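Local coordinates for protein methylglyoxal reductase (NADPH-dependent) (Candida albicans SC5314, PDB 6KWS) that probably reduces methylglyoxal with NADPH as the electron donor, as a member of the NAD(P)-dependent epimerase/dehydratase family, at residues S265-S270 with A305-T310; A128-A133 with N258-L263; K37-L42 with L51-V56; F78-S83 with K105-A110. The protein carries 1 engineered substitution. All coordinates share one frame; numbering follows the deposited sequence.

Contact 1 (S265-S270 with A305-T310); sequences SGRFTS and ATIDDT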
# COMPACT_ATOMS: atom_id res chain seq x y z
N SER A 265 5.83 -7.37 -7.99
CA SER A 265 5.69 -8.59 -8.75
C SER A 265 6.20 -8.49 -10.19
O SER A 265 6.50 -9.52 -10.80
CB SER A 265 4.22 -8.99 -8.76
OG SER A 265 4.07 -10.31 -9.26
N GLY A 266 6.25 -7.30 -10.77
CA GLY A 266 6.59 -7.21 -12.17
C GLY A 266 6.28 -5.84 -12.71
O GLY A 266 6.02 -4.89 -11.96
N ARG A 267 6.32 -5.75 -14.03
CA ARG A 267 6.18 -4.49 -14.73
C ARG A 267 4.93 -4.53 -15.59
O ARG A 267 4.47 -5.60 -16.01
CB ARG A 267 7.42 -4.22 -15.58
CG ARG A 267 8.68 -4.01 -14.78
CD ARG A 267 8.55 -2.82 -13.85
NE ARG A 267 9.83 -2.14 -13.63
CZ ARG A 267 9.96 -0.90 -13.17
NH1 ARG A 267 8.88 -0.18 -12.87
NH2 ARG A 267 11.17 -0.37 -13.01
N PHE A 268 4.35 -3.36 -15.84
CA PHE A 268 3.20 -3.28 -16.73
C PHE A 268 3.23 -1.96 -17.49
O PHE A 268 3.81 -0.97 -17.02
CB PHE A 268 1.86 -3.36 -15.97
CG PHE A 268 1.50 -2.09 -15.29
CD1 PHE A 268 2.08 -1.75 -14.07
CD2 PHE A 268 0.62 -1.19 -15.88
CE1 PHE A 268 1.77 -0.54 -13.44
CE2 PHE A 268 0.31 0.01 -15.27
CZ PHE A 268 0.88 0.34 -14.05
N THR A 269 2.58 -1.96 -18.65
CA THR A 269 2.05 -0.75 -19.25
C THR A 269 0.55 -0.91 -19.43
O THR A 269 -0.01 -1.99 -19.23
CB THR A 269 2.70 -0.42 -20.60
OG1 THR A 269 2.04 -1.16 -21.63
CG2 THR A 269 4.18 -0.77 -20.58
N SER A 270 -0.12 0.18 -19.79
CA SER A 270 -1.56 0.09 -20.00
C SER A 270 -1.90 -0.93 -21.06
O SER A 270 -2.92 -1.62 -20.96
CB SER A 270 -2.14 1.44 -20.37
OG SER A 270 -2.19 2.26 -19.23
N ALA A 305 14.01 0.75 -15.38
CA ALA A 305 15.00 0.02 -14.60
C ALA A 305 14.48 -1.37 -14.26
O ALA A 305 13.29 -1.67 -14.35
CB ALA A 305 15.35 0.77 -13.32
N THR A 306 15.40 -2.22 -13.84
CA THR A 306 15.08 -3.51 -13.27
C THR A 306 14.97 -3.38 -11.77
O THR A 306 15.90 -2.87 -11.11
CB THR A 306 16.16 -4.53 -13.63
OG1 THR A 306 16.26 -4.63 -15.05
CG2 THR A 306 15.82 -5.88 -13.05
N ILE A 307 13.84 -3.81 -11.22
CA ILE A 307 13.65 -3.84 -9.78
C ILE A 307 14.21 -5.15 -9.27
O ILE A 307 13.74 -6.22 -9.66
CB ILE A 307 12.18 -3.69 -9.40
CG1 ILE A 307 11.67 -2.32 -9.81
CG2 ILE A 307 11.99 -3.93 -7.91
CD1 ILE A 307 10.19 -2.25 -9.82
N ASP A 308 15.22 -5.08 -8.41
CA ASP A 308 15.86 -6.28 -7.87
C ASP A 308 15.41 -6.47 -6.43
O ASP A 308 16.05 -5.97 -5.49
CB ASP A 308 17.38 -6.19 -7.97
CG ASP A 308 18.05 -7.43 -7.44
OD1 ASP A 308 17.35 -8.45 -7.23
OD2 ASP A 308 19.29 -7.40 -7.25
N ASP A 309 14.32 -7.21 -6.25
CA ASP A 309 13.74 -7.47 -4.93
C ASP A 309 14.11 -8.85 -4.40
O ASP A 309 13.36 -9.42 -3.59
CB ASP A 309 12.22 -7.28 -4.96
CG ASP A 309 11.49 -8.24 -5.92
OD1 ASP A 309 12.03 -8.57 -7.00
OD2 ASP A 309 10.35 -8.64 -5.60
N THR A 310 15.27 -9.38 -4.80
CA THR A 310 15.69 -10.72 -4.36
C THR A 310 15.63 -10.86 -2.84
O THR A 310 14.99 -11.78 -2.32
CB THR A 310 17.10 -11.02 -4.87
OG1 THR A 310 17.21 -10.57 -6.23
CG2 THR A 310 17.37 -12.50 -4.86
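Arg-267 meets Ile-307 and Ala-305 through a chain that starts with CG beside the backbone N (chi1 -65°) and then bends at chi2 and again at chi3, carrying the guanidinium to the backbone of Ala-305 and the side chain of Ile-307. Ile-307 crosses it obliquely: its CG1 also lies beside the backbone N, and CD1 at the tip of that branch settles over the centre of one guanidinium face, with Arg-267 CZ 3.6 Å from Ile-307 CD1. The edge of the same flat group does polar work. Arg-267 NH2 donates to Ala-305 O over 2.8 Å at an N-H...O angle of 157°, approaching from above the carbonyl plane. The pair illustrates how one arginine can offer a face to an aliphatic side chain and an edge to a main-chain acceptor. The stronger polar partner of Arg-267 is Glu-136, which forms a salt bridge with NH1 and also bonds through its backbone to Ala-305. Strand 260-269 pairs with strand 234-239, where Ser-265 and Gly-266 both face Trp-237 in a classic beta bulge. Ile-300 of helix 295-303 packs on Arg-267, and strand 306-307 runs parallel to strand 142-143.

Contact 2 (A128-A133 with N258-L263); sequences AAISTA and NQRILL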
# COMPACT_ATOMS: atom_id res chain seq x y z
N ALA A 128 7.73 4.50 -4.22
CA ALA A 128 8.08 5.89 -4.47
C ALA A 128 9.15 6.40 -3.52
O ALA A 128 9.82 7.38 -3.84
CB ALA A 128 6.84 6.78 -4.37
N ALA A 129 9.31 5.80 -2.34
CA ALA A 129 10.41 6.21 -1.47
C ALA A 129 11.71 5.54 -1.85
O ALA A 129 12.77 5.92 -1.34
CB ALA A 129 10.08 5.92 -0.01
N ILE A 130 11.67 4.55 -2.74
CA ILE A 130 12.86 3.84 -3.16
C ILE A 130 13.46 4.42 -4.44
O ILE A 130 14.68 4.53 -4.56
CB ILE A 130 12.55 2.34 -3.32
CG1 ILE A 130 12.15 1.74 -1.97
CG2 ILE A 130 13.77 1.65 -3.86
CD1 ILE A 130 12.12 0.21 -1.95
N SER A 131 12.64 4.81 -5.42
CA SER A 131 13.14 5.03 -6.77
C SER A 131 13.14 6.51 -7.14
O SER A 131 12.09 7.17 -7.11
CB SER A 131 12.34 4.21 -7.78
OG SER A 131 11.02 4.68 -7.89
N THR A 132 14.32 7.01 -7.50
CA THR A 132 14.45 8.33 -8.11
C THR A 132 13.95 8.27 -9.56
O THR A 132 14.27 7.33 -10.30
CB THR A 132 15.92 8.76 -8.06
OG1 THR A 132 16.41 8.61 -6.72
CG2 THR A 132 16.08 10.18 -8.48
N ALA A 133 13.15 9.27 -9.96
CA ALA A 133 12.56 9.25 -11.30
C ALA A 133 13.60 8.99 -12.38
O ALA A 133 13.38 8.18 -13.29
CB ALA A 133 11.81 10.55 -11.58
N ASN A 258 14.01 -4.05 11.16
CA ASN A 258 14.83 -2.98 10.59
C ASN A 258 15.12 -3.21 9.11
O ASN A 258 16.16 -2.82 8.60
CB ASN A 258 16.12 -2.78 11.39
CG ASN A 258 15.85 -2.20 12.78
OD1 ASN A 258 15.50 -1.02 12.92
ND2 ASN A 258 15.94 -3.06 13.81
N GLN A 259 14.18 -3.86 8.41
CA GLN A 259 14.26 -4.05 6.98
C GLN A 259 13.27 -3.14 6.27
O GLN A 259 12.20 -2.82 6.80
CB GLN A 259 13.98 -5.51 6.58
CG GLN A 259 15.01 -6.51 7.11
CD GLN A 259 16.44 -6.09 6.83
OE1 GLN A 259 16.79 -5.70 5.73
NE2 GLN A 259 17.27 -6.14 7.87
N ARG A 260 13.66 -2.70 5.06
CA ARG A 260 12.74 -2.14 4.07
C ARG A 260 12.44 -3.22 3.06
O ARG A 260 13.34 -3.70 2.37
CB ARG A 260 13.35 -0.95 3.35
CG ARG A 260 13.73 0.21 4.19
CD ARG A 260 14.48 1.15 3.27
NE ARG A 260 13.62 2.14 2.65
CZ ARG A 260 13.87 2.70 1.47
NH1 ARG A 260 14.95 2.34 0.78
NH2 ARG A 260 13.04 3.62 0.97
N ILE A 261 11.17 -3.61 2.95
CA ILE A 261 10.81 -4.73 2.10
C ILE A 261 10.14 -4.18 0.85
O ILE A 261 9.08 -3.55 0.92
CB ILE A 261 9.92 -5.74 2.85
CG1 ILE A 261 10.74 -6.41 3.96
CG2 ILE A 261 9.54 -6.85 1.96
CD1 ILE A 261 10.08 -6.39 5.29
N LEU A 262 10.77 -4.41 -0.29
CA LEU A 262 10.21 -3.99 -1.56
C LEU A 262 9.15 -4.99 -2.02
O LEU A 262 9.40 -6.21 -2.05
CB LEU A 262 11.34 -3.85 -2.58
CG LEU A 262 11.28 -2.80 -3.69
CD1 LEU A 262 12.63 -2.74 -4.45
CD2 LEU A 262 10.14 -3.13 -4.62
N LEU A 263 7.96 -4.51 -2.35
CA LEU A 263 6.89 -5.38 -2.82
C LEU A 263 6.60 -5.03 -4.26
O LEU A 263 5.96 -4.01 -4.56
CB LEU A 263 5.64 -5.29 -1.95
CG LEU A 263 5.81 -6.60 -1.18
CD1 LEU A 263 6.66 -6.37 0.07
CD2 LEU A 263 4.53 -7.35 -0.91
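Ile-130 and Leu-262 mark the nearest approach of the two backbones, their CA atoms 8.4 Å apart, where a turn with helical backbone angles at 128-130 faces the extended strand 260-263. The turn belongs to the loop that leaves strand 120-124 of the Rossmann-type sheet, and strand 260-269 prolongs that sheet beyond strand 188-194. Ile-130 does most of the work for the loop. Its side chain slides past Arg-260 in the opposite direction, placing Ile-130 CG1 3.6 Å from Arg-260 NH2 at an oblique angle to the guanidinium, while Ile-130 CD1 stands 4.3 Å above the plane of that group, offset toward the rim. Arg-260 bends at chi3 (92°), and this turns its flat end toward the loop, with the carbonyl of Ala-129 near the guanidinium plane. The resulting bond from Arg-260 NH2 to Ala-129 O is weak, at 3.3 Å and 145°. Other partners hold the buried guanidinium more firmly: NE forms a salt bridge with Glu-172, NH1 donates to the backbone oxygens of Glu-145 and Asp-147, and Trp-148 adds a cation-pi interaction. The example shows a buried arginine serving as a junction between loops, strand and helix 160-181. That helix also carries Lys-168, an NADPH-binding residue whose side chain comes within about 5 Å of that of Ala-129. Beyond the arginine the contact is purely apolar, with Ile-130 CD1 set obliquely against Leu-262 and meeting its CG at 3.6 Å.

Contact 3 (K37-L42 with L51-V56); sequences KGDHLL and LSYEIV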
# COMPACT_ATOMS: atom_id res chain seq x y z
N LYS A 37 -17.70 3.72 10.18
CA LYS A 37 -16.62 2.93 9.60
C LYS A 37 -16.37 1.66 10.40
O LYS A 37 -16.17 0.59 9.81
CB LYS A 37 -15.33 3.76 9.53
CG LYS A 37 -15.38 4.95 8.59
CD LYS A 37 -15.29 4.49 7.15
CE LYS A 37 -14.79 5.62 6.24
NZ LYS A 37 -14.64 5.11 4.84
N GLY A 38 -16.40 1.76 11.73
CA GLY A 38 -16.08 0.61 12.57
C GLY A 38 -17.19 -0.42 12.61
O GLY A 38 -16.94 -1.62 12.44
N ASP A 39 -18.44 0.03 12.83
CA ASP A 39 -19.58 -0.89 12.74
C ASP A 39 -19.58 -1.60 11.39
O ASP A 39 -19.83 -2.81 11.31
CB ASP A 39 -20.90 -0.14 12.92
CG ASP A 39 -21.10 0.38 14.34
OD1 ASP A 39 -20.42 -0.11 15.28
OD2 ASP A 39 -21.97 1.27 14.50
N HIS A 40 -19.28 -0.86 10.32
CA HIS A 40 -19.24 -1.46 9.00
C HIS A 40 -18.21 -2.58 8.94
O HIS A 40 -18.50 -3.68 8.45
CB HIS A 40 -18.90 -0.39 7.97
CG HIS A 40 -18.89 -0.90 6.57
ND1 HIS A 40 -19.97 -1.55 6.02
CD2 HIS A 40 -17.93 -0.90 5.63
CE1 HIS A 40 -19.68 -1.92 4.79
NE2 HIS A 40 -18.44 -1.53 4.53
N LEU A 41 -17.01 -2.31 9.44
CA LEU A 41 -15.96 -3.31 9.39
C LEU A 41 -16.36 -4.55 10.15
O LEU A 41 -16.19 -5.67 9.65
CB LEU A 41 -14.67 -2.72 9.95
CG LEU A 41 -13.46 -3.62 9.82
CD1 LEU A 41 -13.02 -3.68 8.37
CD2 LEU A 41 -12.35 -3.09 10.72
N LEU A 42 -16.91 -4.39 11.36
CA LEU A 42 -17.26 -5.59 12.11
C LEU A 42 -18.37 -6.38 11.41
O LEU A 42 -18.40 -7.61 11.52
CB LEU A 42 -17.64 -5.27 13.55
CG LEU A 42 -16.70 -4.43 14.42
CD1 LEU A 42 -17.01 -4.67 15.88
CD2 LEU A 42 -15.21 -4.66 14.17
N LEU A 51 -12.20 -9.61 16.85
CA LEU A 51 -12.14 -8.36 16.11
C LEU A 51 -12.83 -7.27 16.88
O LEU A 51 -13.95 -7.46 17.37
CB LEU A 51 -12.79 -8.51 14.73
CG LEU A 51 -12.74 -7.24 13.85
CD1 LEU A 51 -11.32 -6.79 13.49
CD2 LEU A 51 -13.55 -7.47 12.60
N SER A 52 -12.20 -6.11 16.96
CA SER A 52 -12.79 -4.95 17.62
C SER A 52 -12.07 -3.71 17.10
O SER A 52 -11.02 -3.81 16.46
CB SER A 52 -12.68 -5.05 19.14
OG SER A 52 -11.31 -5.13 19.51
N TYR A 53 -12.63 -2.55 17.42
CA TYR A 53 -12.10 -1.31 16.87
C TYR A 53 -12.10 -0.19 17.91
O TYR A 53 -12.89 -0.19 18.86
CB TYR A 53 -12.90 -0.87 15.63
CG TYR A 53 -14.29 -0.34 15.91
CD1 TYR A 53 -14.52 1.02 16.10
CD2 TYR A 53 -15.39 -1.20 15.95
CE1 TYR A 53 -15.78 1.52 16.35
CE2 TYR A 53 -16.67 -0.71 16.19
CZ TYR A 53 -16.86 0.66 16.39
OH TYR A 53 -18.13 1.17 16.62
N GLU A 54 -11.21 0.78 17.69
CA GLU A 54 -11.19 2.03 18.42
C GLU A 54 -11.18 3.18 17.42
O GLU A 54 -10.74 3.02 16.28
CB GLU A 54 -9.98 2.12 19.35
CG GLU A 54 -9.91 1.01 20.38
CD GLU A 54 -10.92 1.21 21.54
OE1 GLU A 54 -10.83 0.47 22.54
OE2 GLU A 54 -11.80 2.10 21.45
N ILE A 55 -11.68 4.34 17.84
CA ILE A 55 -11.83 5.48 16.94
C ILE A 55 -10.66 6.43 17.09
O ILE A 55 -10.35 6.88 18.20
CB ILE A 55 -13.15 6.21 17.17
CG1 ILE A 55 -14.30 5.27 16.86
CG2 ILE A 55 -13.20 7.45 16.30
CD1 ILE A 55 -15.61 5.91 16.90
N VAL A 56 -10.02 6.76 15.96
CA VAL A 56 -8.98 7.77 15.87
C VAL A 56 -9.29 8.65 14.67
O VAL A 56 -9.00 8.27 13.52
CB VAL A 56 -7.58 7.15 15.74
CG1 VAL A 56 -6.52 8.23 15.53
CG2 VAL A 56 -7.25 6.28 16.94
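Tyr-53 lays one face of its ring on Gly-38, whose CA stands 3.6 Å from the ring centroid, directly on the ring normal. The ring gets there with Tyr-53 CG between the backbone N and the carbonyl carbon (chi1 72°). This is a CH-pi contact, and because glycine carries no side chain the aromatic plane can rest on the helix backbone itself; Gly-38 C is also 3.6 Å from Tyr-53 CE2. Leu-42, one turn further along, crosses the tyrosine at about a right angle and fills its edge: Leu-42 CD1 lies in the ring plane, and CG is 3.8 Å from Tyr-53 CD2. At the far end of the ring, Tyr-53 OH donates to Asp-39 OD1 over 2.9 Å. The carboxylate and ring planes are 82° apart, and the hydroxyl meets OD1 from above the carboxylate plane. The other branch of Leu-42 serves Leu-51, with Leu-42 CD2 3.6 Å from Leu-51 CG. Face, edge and hydroxyl of a single tyrosine thus take three different partners on one helix. Segment 37-42 of helix 35-44 and strand 51-55 run nearly antiparallel (171°), within a Rossmann beta-alpha-beta unit begun by strand 27-32. That strand bonds to strand 51-55 through Ser-52 and Glu-54, and its Val-32 packs against Tyr-53.

Contact 4 (F78-S83 with K105-A110); sequences FLHLAS and KNVLQA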
# COMPACT_ATOMS: atom_id res chain seq x y z
N PHE A 78 2.18 -3.21 16.23
CA PHE A 78 1.44 -2.09 15.69
C PHE A 78 1.68 -2.03 14.18
O PHE A 78 2.77 -1.66 13.73
CB PHE A 78 1.85 -0.78 16.36
CG PHE A 78 0.98 0.41 15.99
CD1 PHE A 78 1.12 1.03 14.76
CD2 PHE A 78 0.07 0.93 16.89
CE1 PHE A 78 0.34 2.13 14.43
CE2 PHE A 78 -0.70 2.03 16.57
CZ PHE A 78 -0.57 2.63 15.34
N LEU A 79 0.65 -2.38 13.40
CA LEU A 79 0.68 -2.26 11.94
C LEU A 79 0.08 -0.92 11.55
O LEU A 79 -1.12 -0.70 11.70
CB LEU A 79 -0.11 -3.39 11.29
CG LEU A 79 0.32 -4.81 11.64
CD1 LEU A 79 -0.54 -5.79 10.88
CD2 LEU A 79 1.75 -4.98 11.28
N HIS A 80 0.91 -0.03 11.02
CA HIS A 80 0.48 1.33 10.69
C HIS A 80 0.17 1.36 9.19
O HIS A 80 1.07 1.34 8.35
CB HIS A 80 1.56 2.32 11.09
CG HIS A 80 1.20 3.75 10.84
ND1 HIS A 80 -0.07 4.25 11.03
CD2 HIS A 80 1.95 4.80 10.42
CE1 HIS A 80 -0.09 5.53 10.74
NE2 HIS A 80 1.12 5.89 10.37
N LEU A 81 -1.11 1.38 8.85
CA LEU A 81 -1.49 1.42 7.44
C LEU A 81 -2.26 2.68 7.06
O LEU A 81 -2.45 2.92 5.87
CB LEU A 81 -2.33 0.19 7.07
CG LEU A 81 -1.84 -1.16 7.58
CD1 LEU A 81 -2.51 -2.26 6.82
CD2 LEU A 81 -0.36 -1.32 7.43
N ALA A 82 -2.67 3.50 8.04
CA ALA A 82 -3.55 4.63 7.78
C ALA A 82 -2.89 5.72 6.93
O ALA A 82 -1.67 5.96 7.02
CB ALA A 82 -4.03 5.22 9.11
N SER A 83 -3.70 6.38 6.10
CA SER A 83 -3.26 7.48 5.23
C SER A 83 -3.60 8.87 5.82
O SER A 83 -4.68 9.43 5.60
CB SER A 83 -3.89 7.34 3.84
OG SER A 83 -3.32 8.26 2.92
N LYS A 105 5.94 11.23 12.78
CA LYS A 105 6.59 11.45 14.06
C LYS A 105 5.60 11.31 15.22
O LYS A 105 5.91 10.67 16.24
CB LYS A 105 7.25 12.83 14.06
CG LYS A 105 8.65 12.86 13.43
CD LYS A 105 8.88 14.19 12.69
CE LYS A 105 10.35 14.50 12.47
NZ LYS A 105 10.66 15.86 13.00
N ASN A 106 4.39 11.89 15.06
CA ASN A 106 3.38 11.79 16.11
C ASN A 106 3.00 10.33 16.40
O ASN A 106 2.86 9.94 17.56
CB ASN A 106 2.15 12.60 15.73
CG ASN A 106 2.40 14.11 15.74
OD1 ASN A 106 3.26 14.61 16.46
ND2 ASN A 106 1.62 14.84 14.94
N VAL A 107 2.85 9.52 15.35
CA VAL A 107 2.47 8.11 15.54
C VAL A 107 3.54 7.38 16.32
O VAL A 107 3.26 6.71 17.32
CB VAL A 107 2.20 7.44 14.18
CG1 VAL A 107 1.93 5.95 14.34
CG2 VAL A 107 1.05 8.10 13.46
N LEU A 108 4.80 7.49 15.88
CA LEU A 108 5.89 6.81 16.56
C LEU A 108 6.11 7.36 17.96
O LEU A 108 6.46 6.61 18.89
CB LEU A 108 7.17 6.93 15.74
CG LEU A 108 7.15 6.15 14.44
CD1 LEU A 108 8.36 6.57 13.65
CD2 LEU A 108 7.14 4.64 14.68
N GLN A 109 5.90 8.67 18.15
CA GLN A 109 6.01 9.23 19.49
C GLN A 109 4.99 8.59 20.44
O GLN A 109 5.34 8.21 21.57
CB GLN A 109 5.84 10.75 19.46
CG GLN A 109 6.13 11.40 20.80
CD GLN A 109 7.62 11.63 21.01
OE1 GLN A 109 8.30 12.17 20.13
NE2 GLN A 109 8.14 11.20 22.17
N ALA A 110 3.74 8.43 20.00
CA ALA A 110 2.76 7.76 20.86
C ALA A 110 3.22 6.34 21.20
O ALA A 110 3.13 5.91 22.35
CB ALA A 110 1.39 7.74 20.20
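The packing of helix 92-114 on strand 75-80, a central strand of the Rossmann-type sheet, rests here on Val-107 and the rings of His-80 and Phe-78. Val-107 points at the strand and His-80 points back, so the two side chains come from opposite directions. Val-107 CG1, trans to the backbone N (chi1 175°), sits over the centre of the imidazole face, 4.0 Å from the His-80 ring centroid and 5° off the ring normal, a CH-pi contact. The second methyl reaches the rim: Val-107 CG2 is 3.8 Å from His-80 NE2. Phe-78, two residues earlier on the same side of the strand, lies at about a right angle to the valine, and its CE1 touches Val-107 CG1 at 4.1 Å. Here one methyl of a valine, CG1, serves two aromatic rings while the other stays with the imidazole. The imidazole has a polar tie as well, for ND1 is hydrogen-bonded to Ser-7 OG, which also takes part in bonds with the backbone N of Leu-81 and Ala-82. Leu-81 is an NADPH-binding residue just past the end of this strand. Strands 3-7 and 120-124 flank strand 75-80, Phe-65 packs edge-to-face on Phe-78, and helix 12-23 receives Leu-79 and Leu-81.

All four contacts reach one mixed sheet, with contacts 3 and 4 toward its Rossmann half and contacts 1 and 2 at strand 260-269. Contacts 1 and 2 touch directly: Ile-307 CG2 packs 3.7 Å from Leu-262 CD1, and the centres of the two contacts are about 13 Å apart. Contacts 3 and 4 are neighbours without touching, about 7 Å between nearest atoms, and contact 3 lies across the chain's centre from contact 1, centres about 36 Å apart. Three contacts lie at or near the NADPH site, which is empty in this model: contact 4 contains Leu-81, Leu-41 of contact 3 comes within about 4 Å of Thr-10 between side chains, and contact 2 adjoins Lys-168, whereas contact 1 lies away from it.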